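Local coordinates for protein galactose mutarotase related enzyme (Lactobacillus acidophilus, PDB 3DCD) that is of unproven function but probably binds a carbohydrate and, as in its aldose 1-epimerase relatives, may act as a sugar isomerase, at residues 31-36 against 291-296; 7-12 against 26-31; 144-149 against 225-230. All coordinates share one frame; numbering follows the deposited sequence. Where two conformers were deposited one is given.

Interaction 1: residues 31-36 against 291-296; sequences EEFMWQ and YHSTTD
Glu31 OE2 takes two short bonds. Thr294 OG1 donates to Glu31 OE2 over 2.6 Å and meets its syn lone pair, on the side of the other carboxylate oxygen. Water 1 donates to the same oxygen and is also hydrogen-bonded to Thr295 OG1. Glu31 OE1 accepts from Thr294 N at 2.9 Å, again on the syn side, with an N-H...O angle of 166°. One carboxylate is thus gripped by the backbone and the side chain of one threonine. The Glu31 chain reaches it extended beyond CG (chi2 -173°). Beside this pair the contact turns apolar. Tyr291 CB sits over the centre of the Phe33 ring, 3.6 Å from its centroid, in a CH-pi contact. The two rings lie obliquely, planes at 47°, with Phe33 CG 3.7 Å from Tyr291 CD1. At the edge of the Phe33 ring, in its plane, lie His292 O and Ser293 N. Residues 31-36 belong to the loop after strand 20-26, and residues 291-296 close the long strand 282-292 and leave it. The charge of Glu31 is probably stabilised by the hydrogen bonds from Thr294 and the water; no basic side chain of the two segments meets it.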
loop_
_atom_site.group_PDB
_atom_site.type_symbol
_atom_site.label_atom_id
_atom_site.label_comp_id
_atom_site.label_asym_id
_atom_site.label_seq_id
_atom_site.Cartn_x
_atom_site.Cartn_y
_atom_site.Cartn_z
ATOM N N GLU A 31 20.739 2.296 -7.858
ATOM C CA GLU A 31 19.427 2.407 -8.517
ATOM C C GLU A 31 18.314 2.754 -7.517
ATOM O O GLU A 31 18.286 2.226 -6.407
ATOM C CB GLU A 31 19.098 1.126 -9.303
ATOM C CG GLU A 31 20.019 0.919 -10.512
ATOM C CD GLU A 31 19.627 -0.245 -11.415
ATOM O OE1 GLU A 31 18.527 -0.833 -11.236
ATOM O OE2 GLU A 31 20.448 -0.577 -12.304
ATOM N N GLU A 32 17.416 3.667 -7.900
ATOM C CA GLU A 32 16.330 4.119 -7.032
ATOM C C GLU A 32 15.063 3.339 -7.332
ATOM O O GLU A 32 14.563 3.373 -8.458
ATOM C CB GLU A 32 16.054 5.608 -7.241
ATOM C CG GLU A 32 14.772 6.122 -6.536
ATOM C CD GLU A 32 14.838 6.004 -5.024
ATOM O OE1 GLU A 32 15.690 6.672 -4.416
ATOM O OE2 GLU A 32 14.030 5.241 -4.438
ATOM N N PHE A 33 14.528 2.641 -6.339
ATOM C CA PHE A 33 13.370 1.783 -6.591
ATOM C C PHE A 33 12.030 2.484 -6.451
ATOM O O PHE A 33 11.059 2.065 -7.072
ATOM C CB PHE A 33 13.431 0.515 -5.729
ATOM C CG PHE A 33 14.543 -0.402 -6.131
ATOM C CD1 PHE A 33 14.354 -1.320 -7.159
ATOM C CD2 PHE A 33 15.792 -0.321 -5.519
ATOM C CE1 PHE A 33 15.400 -2.176 -7.567
ATOM C CE2 PHE A 33 16.836 -1.162 -5.912
ATOM C CZ PHE A 33 16.637 -2.087 -6.944
HETATM N N MSE A 34 11.986 3.544 -5.653
HETATM C CA MSE A 34 10.729 4.219 -5.350
HETATM C C MSE A 34 10.442 5.380 -6.289
HETATM O O MSE A 34 11.321 6.210 -6.563
HETATM C CB MSE A 34 10.728 4.761 -3.919
HETATM C CG MSE A 34 11.090 3.742 -2.873
HETATM SE SE MSE A 34 9.981 2.095 -2.906
HETATM C CE MSE A 34 8.232 2.882 -2.708
ATOM N N TRP A 35 9.197 5.422 -6.758
ATOM C CA TRP A 35 8.628 6.575 -7.459
ATOM C C TRP A 35 8.894 7.866 -6.678
ATOM O O TRP A 35 8.696 7.913 -5.459
ATOM C CB TRP A 35 7.131 6.349 -7.655
ATOM C CG TRP A 35 6.331 7.554 -8.119
ATOM C CD1 TRP A 35 5.408 8.254 -7.391
ATOM C CD2 TRP A 35 6.365 8.166 -9.408
ATOM N NE1 TRP A 35 4.859 9.262 -8.151
ATOM C CE2 TRP A 35 5.429 9.228 -9.394
ATOM C CE3 TRP A 35 7.082 7.917 -10.580
ATOM C CZ2 TRP A 35 5.213 10.048 -10.500
ATOM C CZ3 TRP A 35 6.866 8.747 -11.681
ATOM C CH2 TRP A 35 5.936 9.789 -11.629
ATOM N N GLN A 36 9.360 8.903 -7.383
ATOM C CA GLN A 36 9.846 10.119 -6.716
ATOM C C GLN A 36 8.818 11.242 -6.635
ATOM O O GLN A 36 9.173 12.412 -6.452
ATOM C CB GLN A 36 11.168 10.588 -7.338
ATOM C CG GLN A 36 12.314 9.642 -6.977
ATOM C CD GLN A 36 12.464 9.520 -5.462
ATOM O OE1 GLN A 36 12.687 10.523 -4.776
ATOM N NE2 GLN A 36 12.320 8.297 -4.932
ATOM N N TYR A 291 14.130 -6.084 -3.461
ATOM C CA TYR A 291 14.517 -5.287 -4.615
ATOM C C TYR A 291 15.753 -5.839 -5.306
ATOM O O TYR A 291 16.733 -6.189 -4.643
ATOM C CB TYR A 291 14.818 -3.857 -4.176
ATOM C CG TYR A 291 13.775 -3.267 -3.249
ATOM C CD1 TYR A 291 12.691 -2.554 -3.754
ATOM C CD2 TYR A 291 13.872 -3.436 -1.875
ATOM C CE1 TYR A 291 11.708 -2.008 -2.897
ATOM C CE2 TYR A 291 12.905 -2.898 -1.012
ATOM C CZ TYR A 291 11.835 -2.187 -1.533
ATOM O OH TYR A 291 10.905 -1.654 -0.675
ATOM N N HIS A 292 15.705 -5.885 -6.632
ATOM C CA HIS A 292 16.870 -6.240 -7.439
ATOM C C HIS A 292 17.004 -5.264 -8.602
ATOM O O HIS A 292 16.019 -4.985 -9.310
ATOM C CB HIS A 292 16.810 -7.677 -7.950
ATOM C CG HIS A 292 18.141 -8.191 -8.412
ATOM N ND1 HIS A 292 18.758 -7.738 -9.563
ATOM C CD2 HIS A 292 18.987 -9.088 -7.855
ATOM C CE1 HIS A 292 19.926 -8.347 -9.697
ATOM N NE2 HIS A 292 20.080 -9.180 -8.679
ATOM N N SER A 293 18.224 -4.739 -8.761
ATOM C CA SER A 293 18.562 -3.790 -9.806
ATOM C C SER A 293 18.510 -4.386 -11.210
ATOM O O SER A 293 18.473 -5.593 -11.389
ATOM C CB SER A 293 19.965 -3.232 -9.550
ATOM O OG SER A 293 20.008 -2.547 -8.298
ATOM N N THR A 294 18.582 -3.528 -12.218
ATOM C CA THR A 294 18.669 -3.997 -13.594
ATOM C C THR A 294 19.943 -4.825 -13.814
ATOM O O THR A 294 20.012 -5.627 -14.740
ATOM C CB THR A 294 18.679 -2.821 -14.567
ATOM O OG1 THR A 294 19.848 -2.027 -14.324
ATOM C CG2 THR A 294 17.422 -1.968 -14.377
ATOM N N THR A 295 20.962 -4.589 -12.983
ATOM C CA THR A 295 22.243 -5.312 -13.056
ATOM C C THR A 295 22.507 -6.062 -11.742
ATOM O O THR A 295 21.694 -5.962 -10.816
ATOM C CB THR A 295 23.406 -4.371 -13.392
ATOM O OG1 THR A 295 23.478 -3.335 -12.401
ATOM C CG2 THR A 295 23.199 -3.751 -14.793
ATOM N N ASP A 296 23.606 -6.824 -11.678
ATOM C CA ASP A 296 23.906 -7.692 -10.515
ATOM C C ASP A 296 24.065 -6.903 -9.226
ATOM O O ASP A 296 24.637 -5.822 -9.236
ATOM C CB ASP A 296 25.194 -8.478 -10.741
ATOM C CG ASP A 296 24.998 -9.682 -11.647
ATOM O OD1 ASP A 296 23.842 -9.957 -12.050
ATOM O OD2 ASP A 296 26.014 -10.340 -11.944
HETATM O O HOH W 1 22.992 -0.590 -12.706
#

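Interaction 2: residues 7-12 against 26-31; sequences NNMIKV and SAHTDE
Asn8 touches Ala27 and His28, in the loop after strand 20-26, through its backbone oxygen. Asn8 O lies 3.4 Å from Ala27 CB and equally near His28 CE1, approaching that ring obliquely. Met9, a selenomethionine, follows with two contacts of different kinds. Its side chain is bent at chi2 and chi3. In the conformer given, Met9 SE lies at the edge of the His28 imidazole, in the ring plane, 3.7 Å from His28 CE1. This would be a sulfur-aromatic contact with selenium in place of sulfur, but a second conformer of Met9 was deposited, so it is doubtful as a fixed feature. His28 ND1 is buried here and has no partner in the model. The backbone of Met9 carries the hydrogen bond of the contact: Ala27 N donates to Met9 O over 2.8 Å, from above the carbonyl plane. Ala27 CB packs against the same oxygen.

At Ile10 the chain enters strand 10-15, the middle strand of a three-stranded antiparallel sheet. Ile10 pairs with Ser26 as an antiparallel non-hydrogen-bonded pair, CA atoms 4.6 Å apart, and both side chains lie on the same face. Ser26 ends strand 20-26 and shapes the turn beyond it. Ser26 OG, anti to its backbone N (chi1 166°), accepts from His28 N in an ST turn and from Thr29 N in an ST motif, each at 3.0 Å. It is also hydrogen-bonded to Glu297 OE1. An alanine at Ser26 would probably leave these two amides and the Glu297 carboxylate without this partner and hold the turn less firmly. Further along, Lys11 continues the sheet through backbone bonding to Lys25.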
loop_
_atom_site.group_PDB
_atom_site.type_symbol
_atom_site.label_atom_id
_atom_site.label_comp_id
_atom_site.label_asym_id
_atom_site.label_seq_id
_atom_site.Cartn_x
_atom_site.Cartn_y
_atom_site.Cartn_z
ATOM N N ASN A 7 21.683 -1.252 5.238
ATOM C CA ASN A 7 22.678 -2.292 5.421
ATOM C C ASN A 7 23.561 -2.342 4.186
ATOM O O ASN A 7 23.557 -1.399 3.393
ATOM C CB ASN A 7 22.025 -3.651 5.726
ATOM C CG ASN A 7 20.965 -4.060 4.698
ATOM O OD1 ASN A 7 20.016 -4.758 5.038
ATOM N ND2 ASN A 7 21.110 -3.613 3.463
ATOM N N ASN A 8 24.298 -3.440 4.023
ATOM C CA ASN A 8 25.173 -3.629 2.880
ATOM C C ASN A 8 24.467 -3.868 1.538
ATOM O O ASN A 8 25.132 -3.898 0.494
ATOM C CB ASN A 8 26.149 -4.783 3.145
ATOM C CG ASN A 8 27.163 -4.471 4.243
ATOM O OD1 ASN A 8 27.434 -3.306 4.565
ATOM N ND2 ASN A 8 27.744 -5.526 4.813
HETATM N N MSE A 9 23.141 -4.046 1.570
HETATM C CA MSE A 9 22.358 -4.346 0.372
HETATM C C MSE A 9 21.532 -3.142 -0.107
HETATM O O MSE A 9 21.524 -2.819 -1.302
HETATM C CB MSE A 9 21.413 -5.532 0.615
HETATM C CG MSE A 9 22.079 -6.828 1.078
HETATM SE SE MSE A 9 23.249 -7.569 -0.291
HETATM C CE MSE A 9 21.892 -7.903 -1.700
ATOM N N ILE A 10 20.807 -2.510 0.820
ATOM C CA ILE A 10 19.836 -1.469 0.462
ATOM C C ILE A 10 19.845 -0.332 1.498
ATOM O O ILE A 10 20.185 -0.542 2.667
ATOM C CB ILE A 10 18.378 -2.026 0.208
ATOM C CG1 ILE A 10 17.796 -2.742 1.424
ATOM C CG2 ILE A 10 18.303 -2.976 -1.037
ATOM C CD1 ILE A 10 16.288 -3.136 1.227
ATOM N N LYS A 11 19.524 0.873 1.049
ATOM C CA LYS A 11 19.455 2.039 1.930
ATOM C C LYS A 11 18.086 2.668 1.724
ATOM O O LYS A 11 17.682 2.949 0.585
ATOM C CB LYS A 11 20.568 3.047 1.617
ATOM C CG LYS A 11 20.580 4.295 2.500
ATOM C CD LYS A 11 21.704 5.237 2.094
ATOM C CE LYS A 11 21.926 6.343 3.121
ATOM N NZ LYS A 11 23.174 7.161 2.832
ATOM N N VAL A 12 17.395 2.897 2.835
ATOM C CA VAL A 12 15.992 3.290 2.806
ATOM C C VAL A 12 15.854 4.591 3.574
ATOM O O VAL A 12 16.365 4.713 4.693
ATOM C CB VAL A 12 15.077 2.209 3.450
ATOM C CG1 VAL A 12 13.595 2.630 3.360
ATOM C CG2 VAL A 12 15.281 0.839 2.778
ATOM N N SER A 26 19.636 0.531 -4.094
ATOM C CA SER A 26 20.655 -0.506 -3.985
ATOM C C SER A 26 21.972 0.078 -3.496
ATOM O O SER A 26 22.470 1.050 -4.053
ATOM C CB SER A 26 20.860 -1.217 -5.318
ATOM O OG SER A 26 22.048 -1.987 -5.278
ATOM N N ALA A 27 22.532 -0.532 -2.455
ATOM C CA ALA A 27 23.841 -0.151 -1.951
ATOM C C ALA A 27 24.932 -0.449 -2.986
ATOM O O ALA A 27 26.013 0.142 -2.966
ATOM C CB ALA A 27 24.121 -0.898 -0.658
ATOM N N HIS A 28 24.640 -1.357 -3.907
ATOM C CA HIS A 28 25.622 -1.730 -4.925
ATOM C C HIS A 28 25.557 -0.922 -6.218
ATOM O O HIS A 28 26.590 -0.561 -6.766
ATOM C CB HIS A 28 25.475 -3.204 -5.250
ATOM C CG HIS A 28 25.819 -4.095 -4.108
ATOM N ND1 HIS A 28 24.881 -4.877 -3.472
ATOM C CD2 HIS A 28 26.994 -4.312 -3.471
ATOM C CE1 HIS A 28 25.467 -5.549 -2.495
ATOM N NE2 HIS A 28 26.750 -5.229 -2.478
ATOM N N THR A 29 24.344 -0.657 -6.702
ATOM C CA THR A 29 24.151 -0.063 -8.027
ATOM C C THR A 29 23.679 1.397 -7.980
ATOM O O THR A 29 23.740 2.110 -9.004
ATOM C CB THR A 29 23.103 -0.846 -8.817
ATOM O OG1 THR A 29 21.814 -0.604 -8.249
ATOM C CG2 THR A 29 23.401 -2.351 -8.793
ATOM N N ASP A 30 23.198 1.804 -6.797
ATOM C CA ASP A 30 22.624 3.136 -6.547
ATOM C C ASP A 30 21.307 3.364 -7.301
ATOM O O ASP A 30 20.791 4.482 -7.343
ATOM C CB ASP A 30 23.638 4.254 -6.829
ATOM C CG ASP A 30 23.276 5.565 -6.144
ATOM O OD1 ASP A 30 22.933 5.554 -4.940
ATOM O OD2 ASP A 30 23.348 6.609 -6.820
ATOM N N GLU A 31 20.739 2.296 -7.858
ATOM C CA GLU A 31 19.427 2.407 -8.517
ATOM C C GLU A 31 18.314 2.754 -7.517
ATOM O O GLU A 31 18.286 2.226 -6.407
ATOM C CB GLU A 31 19.098 1.126 -9.303
ATOM C CG GLU A 31 20.019 0.919 -10.512
ATOM C CD GLU A 31 19.627 -0.245 -11.415
ATOM O OE1 GLU A 31 18.527 -0.833 -11.236
ATOM O OE2 GLU A 31 20.448 -0.577 -12.304
#

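Interaction 3: residues 144-149 against 225-230; sequences PGFNLP and FHVNVW
The Phe146 ring is covered on both faces. Val227 CG1 stands over the centre of one face, 3.7 Å from the centroid and 5° off the ring normal, a CH-pi contact. On the opposite face Pro144 O lies above the ring, offset toward the rim. Val229 CG2 comes to the ring obliquely, 3.9 Å from Phe146 CE1. The Phe225 ring has Pro149 CD over the centre of one face, also a CH-pi contact, at 3.7 Å from the centroid. Pro149 CG leans on the same ring, 3.7 Å from Phe225 CD1. Asn147 O approaches obliquely, 3.4 Å from Phe225 CZ.

The two segments run nearly antiparallel, 171° apart, but no hydrogen bond joins them. Their strands, 136-147 and 226-232, belong to different antiparallel sheets, which pack through side chains. Pro149 meets Phe225 just past the end of strand 136-147. Such packing of large antiparallel sheets fits the beta-sandwich of the galactose mutarotase family. Val227 and Val229, two residues apart on their strand, point to the same side, while Asn228 between them points away. With CG1 anti to its backbone N (chi1 168°), Val227 puts that methyl over Phe146. Met289, Tyr291 and Ile252 also touch the Phe146 side chain.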
loop_
_atom_site.group_PDB
_atom_site.type_symbol
_atom_site.label_atom_id
_atom_site.label_comp_id
_atom_site.label_asym_id
_atom_site.label_seq_id
_atom_site.Cartn_x
_atom_site.Cartn_y
_atom_site.Cartn_z
ATOM N N PRO A 144 3.004 1.327 -1.913
ATOM C CA PRO A 144 4.303 1.737 -2.466
ATOM C C PRO A 144 4.253 1.942 -3.992
ATOM O O PRO A 144 3.671 1.111 -4.685
ATOM C CB PRO A 144 5.213 0.546 -2.146
ATOM C CG PRO A 144 4.287 -0.614 -1.934
ATOM C CD PRO A 144 3.056 -0.033 -1.333
ATOM N N GLY A 145 4.836 3.040 -4.495
ATOM C CA GLY A 145 5.021 3.214 -5.941
ATOM C C GLY A 145 6.444 2.856 -6.340
ATOM O O GLY A 145 7.394 3.369 -5.743
ATOM N N PHE A 146 6.582 1.966 -7.333
ATOM C CA PHE A 146 7.891 1.494 -7.821
ATOM C C PHE A 146 8.190 1.999 -9.211
ATOM O O PHE A 146 7.366 1.819 -10.116
ATOM C CB PHE A 146 7.925 -0.032 -7.874
ATOM C CG PHE A 146 7.580 -0.684 -6.574
ATOM C CD1 PHE A 146 6.424 -1.440 -6.462
ATOM C CD2 PHE A 146 8.392 -0.501 -5.455
ATOM C CE1 PHE A 146 6.084 -2.045 -5.231
ATOM C CE2 PHE A 146 8.072 -1.094 -4.227
ATOM C CZ PHE A 146 6.913 -1.877 -4.123
ATOM N N ASN A 147 9.374 2.595 -9.391
ATOM C CA ASN A 147 9.859 2.985 -10.725
ATOM C C ASN A 147 9.937 1.808 -11.686
ATOM O O ASN A 147 10.283 0.703 -11.283
ATOM C CB ASN A 147 11.281 3.571 -10.642
ATOM C CG ASN A 147 11.334 4.918 -9.960
ATOM O OD1 ASN A 147 12.323 5.240 -9.303
ATOM N ND2 ASN A 147 10.312 5.728 -10.148
ATOM N N LEU A 148 9.643 2.056 -12.964
ATOM C CA LEU A 148 10.009 1.139 -14.029
ATOM C C LEU A 148 11.226 1.780 -14.684
ATOM O O LEU A 148 11.101 2.837 -15.305
ATOM C CB LEU A 148 8.872 0.979 -15.048
ATOM C CG LEU A 148 7.475 0.748 -14.469
ATOM C CD1 LEU A 148 6.456 0.720 -15.583
ATOM C CD2 LEU A 148 7.402 -0.552 -13.661
ATOM N N PRO A 149 12.414 1.167 -14.528
ATOM C CA PRO A 149 13.621 1.801 -15.102
ATOM C C PRO A 149 13.598 1.792 -16.631
ATOM O O PRO A 149 13.223 0.796 -17.244
ATOM C CB PRO A 149 14.774 0.940 -14.569
ATOM C CG PRO A 149 14.135 -0.342 -14.134
ATOM C CD PRO A 149 12.708 -0.097 -13.830
ATOM N N PHE A 225 15.963 -6.502 -13.298
ATOM C CA PHE A 225 15.056 -5.745 -12.445
ATOM C C PHE A 225 13.915 -6.625 -11.916
ATOM O O PHE A 225 13.222 -7.305 -12.678
ATOM C CB PHE A 225 14.489 -4.531 -13.189
ATOM C CG PHE A 225 13.410 -3.799 -12.425
ATOM C CD1 PHE A 225 13.743 -2.895 -11.442
ATOM C CD2 PHE A 225 12.057 -4.040 -12.693
ATOM C CE1 PHE A 225 12.749 -2.215 -10.721
ATOM C CE2 PHE A 225 11.067 -3.364 -11.995
ATOM C CZ PHE A 225 11.419 -2.453 -11.003
ATOM N N HIS A 226 13.714 -6.582 -10.609
ATOM C CA HIS A 226 12.749 -7.457 -9.962
ATOM C C HIS A 226 12.404 -6.854 -8.612
ATOM O O HIS A 226 13.271 -6.710 -7.749
ATOM C CB HIS A 226 13.358 -8.864 -9.819
ATOM C CG HIS A 226 12.442 -9.884 -9.220
ATOM N ND1 HIS A 226 11.083 -9.690 -9.078
ATOM C CD2 HIS A 226 12.689 -11.133 -8.765
ATOM C CE1 HIS A 226 10.539 -10.758 -8.528
ATOM N NE2 HIS A 226 11.491 -11.649 -8.326
ATOM N N VAL A 227 11.137 -6.470 -8.452
ATOM C CA VAL A 227 10.605 -6.068 -7.172
ATOM C C VAL A 227 9.558 -7.115 -6.788
ATOM O O VAL A 227 8.627 -7.395 -7.552
ATOM C CB VAL A 227 9.986 -4.658 -7.216
ATOM C CG1 VAL A 227 9.196 -4.391 -5.955
ATOM C CG2 VAL A 227 11.094 -3.599 -7.400
ATOM N N ASN A 228 9.735 -7.706 -5.615
ATOM C CA ASN A 228 8.801 -8.718 -5.131
ATOM C C ASN A 228 8.058 -8.254 -3.891
ATOM O O ASN A 228 8.685 -7.749 -2.954
ATOM C CB ASN A 228 9.554 -10.002 -4.863
ATOM C CG ASN A 228 8.685 -11.200 -5.018
ATOM O OD1 ASN A 228 7.805 -11.466 -4.188
ATOM N ND2 ASN A 228 8.898 -11.929 -6.103
ATOM N N VAL A 229 6.721 -8.361 -3.900
ATOM C CA VAL A 229 5.925 -7.946 -2.755
ATOM C C VAL A 229 5.199 -9.167 -2.189
ATOM O O VAL A 229 4.351 -9.759 -2.862
ATOM C CB VAL A 229 4.890 -6.842 -3.121
ATOM C CG1 VAL A 229 4.096 -6.429 -1.902
ATOM C CG2 VAL A 229 5.607 -5.601 -3.698
ATOM N N TRP A 230 5.552 -9.532 -0.961
ATOM C CA TRP A 230 4.904 -10.645 -0.267
ATOM C C TRP A 230 3.789 -10.020 0.585
ATOM O O TRP A 230 4.056 -9.201 1.484
ATOM C CB TRP A 230 5.921 -11.365 0.616
ATOM C CG TRP A 230 7.158 -11.805 -0.139
ATOM C CD1 TRP A 230 8.128 -10.992 -0.697
ATOM C CD2 TRP A 230 7.566 -13.147 -0.409
ATOM N NE1 TRP A 230 9.092 -11.753 -1.311
ATOM C CE2 TRP A 230 8.783 -13.078 -1.142
ATOM C CE3 TRP A 230 7.032 -14.403 -0.103
ATOM C CZ2 TRP A 230 9.467 -14.221 -1.575
ATOM C CZ3 TRP A 230 7.712 -15.548 -0.538
ATOM C CH2 TRP A 230 8.922 -15.448 -1.261
#

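Interactions 1 and 2 share Glu31, because their segments 31-36 and 26-31 follow each other in one loop; their centres are about 9 Å apart. They also touch directly: Ser293 OG is 2.7 Å from Thr29 OG1, a probable hydrogen bond. Ser293 OG is also hydrogen-bonded to Glu297, which bonds Ser26 OG of interaction 2 as well. Interaction 3 is nested in the chain between the segments of interaction 1, with centres about 8 Å apart. His292 N lies 2.8 Å from His226 O, between neighbouring strands of one sheet. Through Trp35 N, 2.9 Å from Gly145 O, residues 31-36 pair with strand 136-147. Interactions 2 and 3 do not touch; their nearest atoms are about 5 Å apart.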